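Local atomic coordinates of protein SSD1 (Saccharomyces cerevisiae S288C, PDB entry 7AM1), a protein that binds mRNA, including elements in untranslated regions, and represses translation as a non-enzymatic member of the RNase II family of ribonucleases. Residues D276-E280 with K281-A285; N550-K553 with R554-S558; H659-P663 with M664-A668; P830-S833 with D834-K838; V897-A900 with L901-T905. One frame throughout, in Å; residues are numbered along the deposited sequence.

Interaction 1. Residues D276-E280 with K281-A285; sequences DKYSE and KLFVA
Tyr278 and Lys281 close a type I beta turn, a local contact that delivers the chain from a short 3-10 segment into strand 281-289 of the second cold-shock domain. The turn is clasped by its backbone: Lys281 N donates to Tyr278 O at 3.0 Å, with an N-H...O angle of 156°. Within the turn, Ser279 OG reaches back to donate to Asp276 O at 3.0 Å; a serine suits a corner where a short hydroxyl can fold back on the preceding backbone. A water lies 2.7 Å from Tyr278 O and makes a similarly close approach to Lys281 O, near the place where the aromatic residues meet. There, Tyr278 CD2 comes to 3.9 Å from Phe283 CZ, reaching the phenylalanine ring at its edge, while the tyrosine ring itself is met obliquely. The tyrosine is partly exposed, and its ring also rests on Pro268; Phe283, wholly apolar, is buried against Phe250. Lys281 lays CB 3.4 Å from Tyr278 O, and the bend at chi2 (-68°) then leads its long chain away from the turn to a salt bridge between NZ and Asp307. Glu280 likewise looks outward, its OE1 pairing with Lys807. Such a turn lies between the third and fourth strands in chain order, which do not pair with each other, as expected of the OB fold this domain belongs to.

Interaction 2. Residues N550-K553 with R554-S558; sequences NEIK and RKVNS
Glu551 OE2 is gripped by two arginines, Arg554 from the next turn of helix 544-568 in the RNB domain and Arg510 from helix 495-510. The first forms an i to i+3 salt bridge: Arg554 NH1 lies 2.8 Å from Glu551 OE2, but the N-H...O angle of 123° makes the hydrogen bond weak, and the carboxylate and guanidinium planes stand 85° apart. The two arginines gathered round OE2 probably help to keep this buried carboxylate ionised. One turn before Arg554, Asn550 places ND2 over a face of the same guanidinium, 3.5 Å from Arg554 CZ. Two donors cannot bond each other; both Asn550 ND2 and Arg554 NH2 turn instead to the carboxylate oxygen OE1 of Glu526, which draws them together. Asn550 OD1 is tied in through a water that donates to it at 2.8 Å and accepts from Arg554 NE at 2.9 Å, lying at the edge of the guanidinium in its plane. The arginine reaches all these partners because its chain is extended from CG to NE and runs back along the helix, with CG 3.2 Å from Asn550 O. Ordinary i to i+4 bonds carry the backbone, among them Asn557 N to Lys553 O at 2.8 Å. On the buried side, the branched Ile552 packs on strands 378-384 and 389-397 and Val556 on Cys394 of the latter, their CG2 methyls 4.4 Å apart.

Interaction 3. Residues H659-P663 with M664-A668; sequences HFTAP and MRRYA
Arg666 lays its guanidinium flat on the ring of His659, the two centres 3.6 Å apart and the planes only 14° from parallel, although the side chains as a whole cross at about a right angle. CZ sits above the ring, displaced toward its rim and 3.4 Å from His659 CG. The guanidinium's other face is covered by a methyl, Ala662 CB, 3.5 Å from Arg666 CZ, so the flat group is held like a card between a ring and a small apolar knob. The same methyl touches Arg665, lying 3.6 Å from its CZ over one guanidinium face; alanine suits this place because two flat groups converge on its single carbon. The segment belongs to the RNB domain and carries the HFTAPMRRYA part of the RNase II family signature, folded as a turn leading into helix 668-681. Ala662 O takes two backbone donors, Arg665 N at 3.2 Å and Arg666 N at 3.0 Å. A bend at chi3 (-60°) swings the end of Arg666 back over His659, where Arg666 NH2 pairs with Asp669 and NH1 with Asp530. A leucine at Arg666 would probably leave the carboxylate of Asp669 without its charged mate and strip the flat cover from the histidine ring. His659 is also held by both ring nitrogens: ND1 bonds with Tyr636 and NE2 with Asp529, while Arg665 reaches Asp530 through NH2.

Interaction 4. Residues P830-S833 with D834-K838; sequences PLIS and DPLSK
The N-cap of helix 834-842 is formed by Ser833, whose hydroxyl oxygen OG accepts from Leu836 N in a weak capping bond of 3.3 Å. The bond is nearly straight, 167° at the hydrogen, and OG gets there by sitting between the backbone N and the carbonyl carbon (chi1 76°). OG is bonded to Asp724 of helix 689-725 as well, which fixes the rotation of the hydroxyl. The first ordinary helical bond follows at once: Ser837 N donates to Ser833 O at 2.9 Å. Pro835 fits here because the first turn of a helix asks no N-H of it; its CD packs 3.5 Å from Ser833 OG. One residue before the cap, Ile832 stretches its chain fully, so that CD1 arrives 3.6 Å from Leu836 CD2, the two side chains crossing at about a right angle. Leu836, turned inward, also packs on Lys720 and Thr721, while Ile832 touches Val847. With a glycine in place of Ile832, Leu836 is likely to lose its apolar cover from the incoming loop, opening a gap between loop and helix. Asp834 stands at the first position of the helix, and a water donates both to its OD1 and to Ile832 O, each at 2.7 Å. A negative carboxylate at a helix start, beside a serine cap, is probably stabilised by the positive end of the helix dipole.

Interaction 5. Residues V897-A900 with L901-T905; sequences VGMA and LPCLT
Met899 meets the following segment first through CB, which lies 3.3 Å from Leu901 O, two residues on. CG, next along the chain, comes 4.4 Å from Cys903 SG, a loose sulfur-methylene contact. The bend at chi2 (-71°) then leads SD and CE off from this segment; the side chain also packs on Ser805 and on Glu183 of helix 175-186, and a long flexible methionine suits a place where one side chain must touch several differing neighbours. The loop joins strand 888-896 to strand 903-908, adjacent and antiparallel in a five-stranded sheet whose strand order is consistent with the OB fold of the S1-type domain found at the C-terminal end of RNase II relatives. No hydrogen bond passes between residues 897-900 and 901-905. Leu901 O, however, accepts from Gln187 NE2, and Cys903 begins the pairing with Glu896. At Gly898 the backbone angles (phi 158°, psi -39°) would jam a CB against the carbonyl oxygen of Val897, so a glycine is called for. Ala900 sets its short methyl against Thr253 and Ile308 of the second cold-shock domain. Leu901 folds back so that CD2 comes 3.4 Å from Ala900 O, and its side chain is about 5 Å from a bound pentaethylene glycol, probably from the crystallisation liquor. Pro902 leans on Cys719 of helix 689-725.

In the fold
Along the chain the five contacts follow in series, and in space they form two touching pairs, with interaction 4 apart. Interactions 2 and 3 belong to the RNB domain, with centres 13 Å apart: Asn557 of helix 544-568 grips the loop at 659-663, its OD1 2.9 Å from Phe660 N in a probable hydrogen bond. Interactions 1 and 5 touch across a domain boundary, Leu282 CD2 lying 4.2 Å from Ala900 CB, so the second cold-shock domain leans on the C-terminal sheet. Interaction 4 lies 21 Å between centres from interaction 5; it, interaction 5 and interaction 3 all border helix 689-725. That long helix therefore runs past both the RNB loop and the C-terminal region, and probably helps to hold them together.

Interaction 1. Residues D276-E280 with K281-A285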
loop_
_atom_site.group_PDB
_atom_site.type_symbol
_atom_site.label_atom_id
_atom_site.label_comp_id
_atom_site.label_asym_id
_atom_site.label_seq_id
_atom_site.Cartn_x
_atom_site.Cartn_y
_atom_site.Cartn_z
ATOM N N ASP A 276 -9.000 30.690 14.958
ATOM C CA ASP A 276 -10.014 29.658 15.132
ATOM C C ASP A 276 -10.906 29.522 13.906
ATOM O O ASP A 276 -11.492 28.455 13.696
ATOM C CB ASP A 276 -10.867 29.956 16.368
ATOM N N LYS A 277 -11.035 30.579 13.100
ATOM C CA LYS A 277 -11.838 30.494 11.886
ATOM C C LYS A 277 -11.217 29.571 10.846
ATOM O O LYS A 277 -11.939 29.052 9.987
ATOM C CB LYS A 277 -12.033 31.889 11.290
ATOM N N TYR A 278 -9.904 29.350 10.903
ATOM C CA TYR A 278 -9.201 28.515 9.938
ATOM C C TYR A 278 -8.999 27.087 10.428
ATOM O O TYR A 278 -8.368 26.289 9.731
ATOM C CB TYR A 278 -7.838 29.133 9.604
ATOM C CG TYR A 278 -7.925 30.442 8.858
ATOM C CD1 TYR A 278 -8.099 31.637 9.540
ATOM C CD2 TYR A 278 -7.829 30.486 7.473
ATOM C CE1 TYR A 278 -8.179 32.840 8.868
ATOM C CE2 TYR A 278 -7.907 31.686 6.790
ATOM C CZ TYR A 278 -8.083 32.860 7.494
ATOM O OH TYR A 278 -8.162 34.060 6.826
ATOM N N SER A 279 -9.522 26.750 11.608
ATOM C CA SER A 279 -9.265 25.446 12.205
ATOM C C SER A 279 -9.738 24.295 11.326
ATOM O O SER A 279 -9.224 23.178 11.463
ATOM C CB SER A 279 -9.937 25.362 13.578
ATOM O OG SER A 279 -11.347 25.442 13.464
ATOM N N GLU A 280 -10.708 24.529 10.439
ATOM C CA GLU A 280 -11.248 23.475 9.589
ATOM C C GLU A 280 -10.776 23.612 8.144
ATOM O O GLU A 280 -11.407 23.070 7.231
ATOM C CB GLU A 280 -12.778 23.484 9.651
ATOM C CG GLU A 280 -13.339 23.193 11.045
ATOM C CD GLU A 280 -13.612 21.724 11.307
ATOM O OE1 GLU A 280 -14.454 21.125 10.605
ATOM O OE2 GLU A 280 -12.984 21.169 12.233
ATOM N N LYS A 281 -9.680 24.335 7.922
ATOM C CA LYS A 281 -9.118 24.518 6.593
ATOM C C LYS A 281 -7.879 23.645 6.433
ATOM O O LYS A 281 -7.122 23.438 7.389
ATOM C CB LYS A 281 -8.750 25.982 6.345
ATOM C CG LYS A 281 -9.944 26.932 6.301
ATOM C CD LYS A 281 -10.827 26.700 5.084
ATOM C CE LYS A 281 -11.963 27.715 5.029
ATOM N NZ LYS A 281 -12.566 27.819 3.673
ATOM N N LEU A 282 -7.678 23.129 5.228
ATOM C CA LEU A 282 -6.500 22.336 4.911
ATOM C C LEU A 282 -5.493 23.210 4.179
ATOM O O LEU A 282 -5.849 23.914 3.228
ATOM C CB LEU A 282 -6.869 21.121 4.061
ATOM C CG LEU A 282 -7.346 19.890 4.834
ATOM C CD1 LEU A 282 -7.682 18.761 3.872
ATOM C CD2 LEU A 282 -6.307 19.425 5.849
ATOM N N PHE A 283 -4.248 23.180 4.640
ATOM C CA PHE A 283 -3.152 23.866 3.977
ATOM C C PHE A 283 -2.103 22.848 3.547
ATOM O O PHE A 283 -2.057 21.720 4.044
ATOM C CB PHE A 283 -2.514 24.909 4.898
ATOM C CG PHE A 283 -3.453 26.010 5.311
ATOM C CD1 PHE A 283 -4.255 25.859 6.427
ATOM C CD2 PHE A 283 -3.536 27.189 4.590
ATOM C CE1 PHE A 283 -5.121 26.863 6.823
ATOM C CE2 PHE A 283 -4.401 28.199 4.984
ATOM C CZ PHE A 283 -5.195 28.031 6.098
ATOM N N VAL A 284 -1.256 23.260 2.613
ATOM C CA VAL A 284 -0.070 22.502 2.236
ATOM C C VAL A 284 1.147 23.298 2.688
ATOM O O VAL A 284 1.214 24.514 2.472
ATOM C CB VAL A 284 -0.027 22.227 0.724
ATOM C CG1 VAL A 284 1.221 21.442 0.365
ATOM C CG2 VAL A 284 -1.272 21.459 0.289
ATOM N N ALA A 285 2.096 22.618 3.329
ATOM C CA ALA A 285 3.301 23.250 3.845
ATOM C C ALA A 285 4.533 22.480 3.385
ATOM O O ALA A 285 4.449 21.331 2.943
ATOM C CB ALA A 285 3.271 23.331 5.378
HETATM O O HOH W 1 -6.044 24.852 9.502
#

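Interaction 2. Residues N550-K553 with R554-S558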
loop_
_atom_site.group_PDB
_atom_site.type_symbol
_atom_site.label_atom_id
_atom_site.label_comp_id
_atom_site.label_asym_id
_atom_site.label_seq_id
_atom_site.Cartn_x
_atom_site.Cartn_y
_atom_site.Cartn_z
ATOM N N ASN A 550 -1.444 -10.896 -14.948
ATOM C CA ASN A 550 -0.374 -10.444 -14.059
ATOM C C ASN A 550 0.785 -11.437 -14.036
ATOM O O ASN A 550 1.954 -11.033 -13.995
ATOM C CB ASN A 550 -0.915 -10.222 -12.638
ATOM C CG ASN A 550 0.031 -9.380 -11.761
ATOM O OD1 ASN A 550 0.660 -8.428 -12.232
ATOM N ND2 ASN A 550 0.123 -9.734 -10.480
ATOM N N GLU A 551 0.495 -12.740 -14.054
ATOM C CA GLU A 551 1.590 -13.705 -14.036
ATOM C C GLU A 551 2.317 -13.736 -15.375
ATOM O O GLU A 551 3.521 -14.014 -15.419
ATOM C CB GLU A 551 1.079 -15.094 -13.663
ATOM C CG GLU A 551 0.794 -15.259 -12.171
ATOM C CD GLU A 551 2.047 -15.150 -11.308
ATOM O OE1 GLU A 551 3.130 -15.589 -11.760
ATOM O OE2 GLU A 551 1.951 -14.616 -10.178
ATOM N N ILE A 552 1.617 -13.440 -16.470
ATOM C CA ILE A 552 2.300 -13.308 -17.752
ATOM C C ILE A 552 3.203 -12.080 -17.746
ATOM O O ILE A 552 4.344 -12.137 -18.214
ATOM C CB ILE A 552 1.278 -13.271 -18.905
ATOM C CG1 ILE A 552 0.675 -14.666 -19.113
ATOM C CG2 ILE A 552 1.932 -12.774 -20.197
ATOM C CD1 ILE A 552 -0.547 -14.682 -20.007
ATOM N N LYS A 553 2.720 -10.961 -17.199
ATOM C CA LYS A 553 3.534 -9.749 -17.131
ATOM C C LYS A 553 4.733 -9.932 -16.210
ATOM O O LYS A 553 5.804 -9.366 -16.461
ATOM C CB LYS A 553 2.680 -8.571 -16.663
ATOM C CG LYS A 553 1.741 -8.025 -17.727
ATOM C CD LYS A 553 0.780 -6.989 -17.165
ATOM C CE LYS A 553 -0.076 -6.379 -18.263
ATOM N NZ LYS A 553 -1.030 -5.362 -17.732
ATOM N N ARG A 554 4.570 -10.694 -15.122
ATOM C CA ARG A 554 5.696 -10.952 -14.229
ATOM C C ARG A 554 6.785 -11.731 -14.950
ATOM O O ARG A 554 7.980 -11.461 -14.777
ATOM C CB ARG A 554 5.225 -11.714 -12.991
ATOM C CG ARG A 554 4.469 -10.843 -11.977
ATOM C CD ARG A 554 3.828 -11.674 -10.881
ATOM N NE ARG A 554 3.229 -10.821 -9.856
ATOM C CZ ARG A 554 2.708 -11.262 -8.718
ATOM N NH1 ARG A 554 2.708 -12.560 -8.444
ATOM N NH2 ARG A 554 2.193 -10.400 -7.850
ATOM N N LYS A 555 6.387 -12.691 -15.782
ATOM C CA LYS A 555 7.359 -13.417 -16.586
ATOM C C LYS A 555 8.025 -12.487 -17.592
ATOM O O LYS A 555 9.251 -12.512 -17.759
ATOM C CB LYS A 555 6.673 -14.587 -17.293
ATOM C CG LYS A 555 7.596 -15.408 -18.193
ATOM C CD LYS A 555 8.677 -16.117 -17.391
ATOM C CE LYS A 555 9.774 -16.634 -18.290
ATOM N NZ LYS A 555 10.729 -17.509 -17.559
ATOM N N VAL A 556 7.234 -11.661 -18.280
ATOM C CA VAL A 556 7.800 -10.723 -19.247
ATOM C C VAL A 556 8.814 -9.810 -18.569
ATOM O O VAL A 556 9.939 -9.640 -19.050
ATOM C CB VAL A 556 6.681 -9.913 -19.927
ATOM C CG1 VAL A 556 7.270 -8.788 -20.758
ATOM C CG2 VAL A 556 5.801 -10.827 -20.780
ATOM N N ASN A 557 8.433 -9.210 -17.440
ATOM C CA ASN A 557 9.354 -8.329 -16.728
ATOM C C ASN A 557 10.616 -9.075 -16.318
ATOM O O ASN A 557 11.717 -8.514 -16.345
ATOM C CB ASN A 557 8.679 -7.740 -15.490
ATOM C CG ASN A 557 7.663 -6.669 -15.822
ATOM O OD1 ASN A 557 7.835 -5.896 -16.765
ATOM N ND2 ASN A 557 6.610 -6.596 -15.023
ATOM N N SER A 558 10.468 -10.333 -15.897
ATOM C CA SER A 558 11.622 -11.150 -15.544
ATOM C C SER A 558 12.551 -11.328 -16.737
ATOM O O SER A 558 13.779 -11.237 -16.605
ATOM C CB SER A 558 11.142 -12.509 -15.030
ATOM O OG SER A 558 12.227 -13.387 -14.806
HETATM O O HOH W 2 2.942 -8.086 -10.643
#

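Interaction 3. Residues H659-P663 with M664-A668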
loop_
_atom_site.group_PDB
_atom_site.type_symbol
_atom_site.label_atom_id
_atom_site.label_comp_id
_atom_site.label_asym_id
_atom_site.label_seq_id
_atom_site.Cartn_x
_atom_site.Cartn_y
_atom_site.Cartn_z
ATOM N N HIS A 659 10.779 -3.377 -14.240
ATOM C CA HIS A 659 9.461 -2.940 -14.677
ATOM C C HIS A 659 9.521 -2.502 -16.132
ATOM O O HIS A 659 10.220 -1.540 -16.474
ATOM C CB HIS A 659 8.936 -1.815 -13.787
ATOM C CG HIS A 659 8.205 -2.307 -12.581
ATOM N ND1 HIS A 659 7.682 -1.458 -11.632
ATOM C CD2 HIS A 659 7.896 -3.562 -12.174
ATOM C CE1 HIS A 659 7.097 -2.167 -10.685
ATOM N NE2 HIS A 659 7.205 -3.447 -10.993
ATOM N N PHE A 660 8.766 -3.208 -16.972
ATOM C CA PHE A 660 8.748 -3.017 -18.415
ATOM C C PHE A 660 7.340 -2.967 -18.991
ATOM O O PHE A 660 7.159 -2.362 -20.056
ATOM C CB PHE A 660 9.554 -4.151 -19.081
ATOM C CG PHE A 660 9.273 -4.367 -20.549
ATOM C CD1 PHE A 660 10.034 -3.728 -21.518
ATOM C CD2 PHE A 660 8.296 -5.264 -20.960
ATOM C CE1 PHE A 660 9.797 -3.947 -22.869
ATOM C CE2 PHE A 660 8.054 -5.487 -22.310
ATOM C CZ PHE A 660 8.807 -4.829 -23.264
ATOM N N THR A 661 6.332 -3.500 -18.292
ATOM C CA THR A 661 5.027 -3.789 -18.873
ATOM C C THR A 661 3.995 -2.673 -18.718
ATOM O O THR A 661 2.848 -2.863 -19.138
ATOM C CB THR A 661 4.445 -5.080 -18.254
ATOM O OG1 THR A 661 4.597 -5.049 -16.825
ATOM C CG2 THR A 661 5.132 -6.332 -18.816
ATOM N N ALA A 662 4.344 -1.523 -18.140
ATOM C CA ALA A 662 3.363 -0.464 -17.881
ATOM C C ALA A 662 3.973 0.916 -18.109
ATOM O O ALA A 662 3.962 1.774 -17.222
ATOM C CB ALA A 662 2.801 -0.593 -16.465
ATOM N N PRO A 663 4.478 1.177 -19.319
ATOM C CA PRO A 663 5.066 2.500 -19.601
ATOM C C PRO A 663 4.058 3.638 -19.640
ATOM O O PRO A 663 4.471 4.803 -19.559
ATOM C CB PRO A 663 5.725 2.298 -20.972
ATOM C CG PRO A 663 4.854 1.257 -21.625
ATOM C CD PRO A 663 4.517 0.300 -20.503
ATOM N N MET A 664 2.760 3.359 -19.769
ATOM C CA MET A 664 1.775 4.432 -19.769
ATOM C C MET A 664 1.495 4.981 -18.375
ATOM O O MET A 664 0.866 6.038 -18.266
ATOM C CB MET A 664 0.463 3.958 -20.397
ATOM C CG MET A 664 0.588 3.511 -21.847
ATOM S SD MET A 664 1.107 4.840 -22.952
ATOM C CE MET A 664 -0.439 5.699 -23.218
ATOM N N ARG A 665 1.937 4.297 -17.312
ATOM C CA ARG A 665 1.689 4.759 -15.953
ATOM C C ARG A 665 2.915 4.761 -15.050
ATOM O O ARG A 665 2.826 5.287 -13.935
ATOM C CB ARG A 665 0.592 3.910 -15.283
ATOM C CG ARG A 665 0.785 2.395 -15.376
ATOM C CD ARG A 665 -0.337 1.669 -14.643
ATOM N NE ARG A 665 -0.137 0.228 -14.560
ATOM C CZ ARG A 665 0.564 -0.382 -13.607
ATOM N NH1 ARG A 665 1.168 0.321 -12.653
ATOM N NH2 ARG A 665 0.676 -1.706 -13.618
ATOM N N ARG A 666 4.048 4.215 -15.491
ATOM C CA ARG A 666 5.280 4.193 -14.713
ATOM C C ARG A 666 6.420 4.766 -15.545
ATOM O O ARG A 666 6.683 4.290 -16.655
ATOM C CB ARG A 666 5.632 2.770 -14.273
ATOM C CG ARG A 666 4.535 2.051 -13.521
ATOM C CD ARG A 666 5.067 0.750 -12.913
ATOM N NE ARG A 666 5.570 -0.168 -13.939
ATOM C CZ ARG A 666 5.235 -1.454 -14.049
ATOM N NH1 ARG A 666 4.389 -2.009 -13.189
ATOM N NH2 ARG A 666 5.753 -2.192 -15.024
ATOM N N TYR A 667 7.106 5.777 -15.008
ATOM C CA TYR A 667 8.225 6.346 -15.747
ATOM C C TYR A 667 9.457 5.448 -15.714
ATOM O O TYR A 667 10.269 5.494 -16.641
ATOM C CB TYR A 667 8.610 7.725 -15.210
ATOM C CG TYR A 667 9.643 8.388 -16.086
ATOM C CD1 TYR A 667 9.264 9.091 -17.221
ATOM C CD2 TYR A 667 10.999 8.269 -15.809
ATOM C CE1 TYR A 667 10.205 9.678 -18.044
ATOM C CE2 TYR A 667 11.947 8.853 -16.626
ATOM C CZ TYR A 667 11.545 9.555 -17.740
ATOM O OH TYR A 667 12.488 10.137 -18.551
ATOM N N ALA A 668 9.629 4.640 -14.663
ATOM C CA ALA A 668 10.766 3.727 -14.630
ATOM C C ALA A 668 10.803 2.865 -15.886
ATOM O O ALA A 668 11.877 2.594 -16.437
ATOM C CB ALA A 668 10.702 2.847 -13.381
#

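Interaction 4. Residues P830-S833 with D834-K838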
loop_
_atom_site.group_PDB
_atom_site.type_symbol
_atom_site.label_atom_id
_atom_site.label_comp_id
_atom_site.label_asym_id
_atom_site.label_seq_id
_atom_site.Cartn_x
_atom_site.Cartn_y
_atom_site.Cartn_z
ATOM N N PRO A 830 -30.449 -3.982 0.304
ATOM C CA PRO A 830 -29.246 -3.206 0.631
ATOM C C PRO A 830 -29.350 -2.388 1.911
ATOM O O PRO A 830 -30.404 -1.844 2.252
ATOM C CB PRO A 830 -29.086 -2.284 -0.588
ATOM C CG PRO A 830 -30.465 -2.136 -1.130
ATOM C CD PRO A 830 -31.169 -3.433 -0.860
ATOM N N LEU A 831 -28.216 -2.308 2.618
ATOM C CA LEU A 831 -28.049 -1.362 3.715
ATOM C C LEU A 831 -27.632 0.011 3.206
ATOM O O LEU A 831 -27.902 1.024 3.861
ATOM C CB LEU A 831 -26.991 -1.864 4.698
ATOM C CG LEU A 831 -27.327 -3.018 5.637
ATOM C CD1 LEU A 831 -26.034 -3.668 6.119
ATOM C CD2 LEU A 831 -28.154 -2.536 6.817
ATOM N N ILE A 832 -26.985 0.055 2.044
ATOM C CA ILE A 832 -26.402 1.278 1.509
ATOM C C ILE A 832 -27.480 2.142 0.877
ATOM O O ILE A 832 -28.400 1.641 0.214
ATOM C CB ILE A 832 -25.307 0.925 0.486
ATOM C CG1 ILE A 832 -24.545 2.174 0.054
ATOM C CG2 ILE A 832 -25.919 0.235 -0.731
ATOM C CD1 ILE A 832 -23.453 1.880 -0.959
ATOM N N SER A 833 -27.355 3.455 1.062
ATOM C CA SER A 833 -28.310 4.385 0.482
ATOM C C SER A 833 -28.249 4.328 -1.041
ATOM O O SER A 833 -27.261 3.890 -1.641
ATOM C CB SER A 833 -28.031 5.812 0.956
ATOM O OG SER A 833 -26.913 6.365 0.287
ATOM N N ASP A 834 -29.318 4.805 -1.669
ATOM C CA ASP A 834 -29.436 4.770 -3.120
ATOM C C ASP A 834 -28.479 5.765 -3.766
ATOM O O ASP A 834 -27.889 5.459 -4.810
ATOM C CB ASP A 834 -30.879 5.059 -3.549
ATOM C CG ASP A 834 -31.802 3.870 -3.337
ATOM O OD1 ASP A 834 -31.408 2.737 -3.680
ATOM O OD2 ASP A 834 -32.927 4.070 -2.835
ATOM N N PRO A 835 -28.303 6.964 -3.199
ATOM C CA PRO A 835 -27.302 7.885 -3.771
ATOM C C PRO A 835 -25.895 7.311 -3.803
ATOM O O PRO A 835 -25.210 7.408 -4.829
ATOM C CB PRO A 835 -27.402 9.115 -2.857
ATOM C CG PRO A 835 -28.797 9.071 -2.321
ATOM C CD PRO A 835 -29.121 7.613 -2.157
ATOM N N LEU A 836 -25.436 6.715 -2.699
ATOM C CA LEU A 836 -24.094 6.143 -2.684
ATOM C C LEU A 836 -24.023 4.894 -3.552
ATOM O O LEU A 836 -23.003 4.640 -4.204
ATOM C CB LEU A 836 -23.668 5.820 -1.254
ATOM C CG LEU A 836 -22.221 5.335 -1.118
ATOM C CD1 LEU A 836 -21.256 6.415 -1.569
ATOM C CD2 LEU A 836 -21.928 4.897 0.311
ATOM N N SER A 837 -25.092 4.097 -3.572
ATOM C CA SER A 837 -25.102 2.918 -4.428
ATOM C C SER A 837 -24.920 3.311 -5.889
ATOM O O SER A 837 -24.211 2.632 -6.641
ATOM C CB SER A 837 -26.400 2.142 -4.229
ATOM O OG SER A 837 -26.302 0.852 -4.798
ATOM N N LYS A 838 -25.545 4.415 -6.305
ATOM C CA LYS A 838 -25.320 4.934 -7.650
ATOM C C LYS A 838 -23.872 5.377 -7.828
ATOM O O LYS A 838 -23.251 5.100 -8.862
ATOM C CB LYS A 838 -26.280 6.093 -7.923
ATOM C CG LYS A 838 -26.151 6.720 -9.308
ATOM C CD LYS A 838 -26.444 5.714 -10.411
HETATM O O HOH W 3 -29.537 1.437 -2.261
#

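Interaction 5. Residues V897-A900 with L901-T905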
loop_
_atom_site.group_PDB
_atom_site.type_symbol
_atom_site.label_atom_id
_atom_site.label_comp_id
_atom_site.label_asym_id
_atom_site.label_seq_id
_atom_site.Cartn_x
_atom_site.Cartn_y
_atom_site.Cartn_z
ATOM N N VAL A 897 -15.915 10.466 12.402
ATOM C CA VAL A 897 -15.745 11.614 11.519
ATOM C C VAL A 897 -15.363 12.823 12.359
ATOM O O VAL A 897 -15.905 13.033 13.452
ATOM C CB VAL A 897 -17.036 11.882 10.723
ATOM C CG1 VAL A 897 -16.903 13.152 9.896
ATOM C CG2 VAL A 897 -17.365 10.685 9.843
ATOM N N GLY A 898 -14.438 13.635 11.840
ATOM C CA GLY A 898 -13.984 14.816 12.553
ATOM C C GLY A 898 -12.618 15.334 12.144
ATOM O O GLY A 898 -12.406 16.549 12.102
ATOM N N MET A 899 -11.675 14.430 11.875
ATOM C CA MET A 899 -10.330 14.796 11.455
ATOM C C MET A 899 -10.244 14.916 9.933
ATOM O O MET A 899 -11.173 14.567 9.202
ATOM C CB MET A 899 -9.316 13.763 11.958
ATOM C CG MET A 899 -9.469 13.458 13.434
ATOM S SD MET A 899 -8.947 14.816 14.494
ATOM C CE MET A 899 -9.390 14.137 16.092
ATOM N N ALA A 900 -9.085 15.387 9.457
ATOM C CA ALA A 900 -8.848 15.446 8.018
ATOM C C ALA A 900 -9.138 14.098 7.381
ATOM O O ALA A 900 -9.674 14.018 6.269
ATOM C CB ALA A 900 -7.408 15.871 7.730
ATOM N N LEU A 901 -8.779 13.026 8.075
ATOM C CA LEU A 901 -9.104 11.690 7.643
ATOM C C LEU A 901 -9.987 11.034 8.695
ATOM O O LEU A 901 -9.739 11.194 9.895
ATOM C CB LEU A 901 -7.831 10.859 7.440
ATOM C CG LEU A 901 -6.790 11.455 6.485
ATOM C CD1 LEU A 901 -5.602 10.511 6.344
ATOM C CD2 LEU A 901 -7.399 11.768 5.119
ATOM N N PRO A 902 -11.016 10.300 8.290
ATOM C CA PRO A 902 -11.829 9.580 9.272
ATOM C C PRO A 902 -11.030 8.454 9.908
ATOM O O PRO A 902 -10.020 7.988 9.376
ATOM C CB PRO A 902 -13.003 9.050 8.446
ATOM C CG PRO A 902 -12.455 8.944 7.049
ATOM C CD PRO A 902 -11.491 10.086 6.910
ATOM N N CYS A 903 -11.513 8.007 11.062
ATOM C CA CYS A 903 -10.830 6.997 11.859
ATOM C C CYS A 903 -11.747 5.797 12.018
ATOM O O CYS A 903 -12.815 5.903 12.630
ATOM C CB CYS A 903 -10.451 7.565 13.228
ATOM S SG CYS A 903 -9.391 9.024 13.131
ATOM N N LEU A 904 -11.318 4.651 11.503
ATOM C CA LEU A 904 -12.041 3.413 11.731
ATOM C C LEU A 904 -11.782 2.936 13.150
ATOM O O LEU A 904 -10.643 2.954 13.625
ATOM C CB LEU A 904 -11.607 2.341 10.737
ATOM C CG LEU A 904 -11.864 2.672 9.271
ATOM C CD1 LEU A 904 -11.072 1.723 8.363
ATOM C CD2 LEU A 904 -13.359 2.594 8.983
ATOM N N THR A 905 -12.844 2.513 13.825
ATOM C CA THR A 905 -12.737 2.017 15.185
ATOM C C THR A 905 -13.612 0.780 15.318
ATOM O O THR A 905 -14.642 0.654 14.650
ATOM C CB THR A 905 -13.166 3.068 16.226
ATOM O OG1 THR A 905 -14.532 3.440 16.000
ATOM C CG2 THR A 905 -12.285 4.312 16.156
#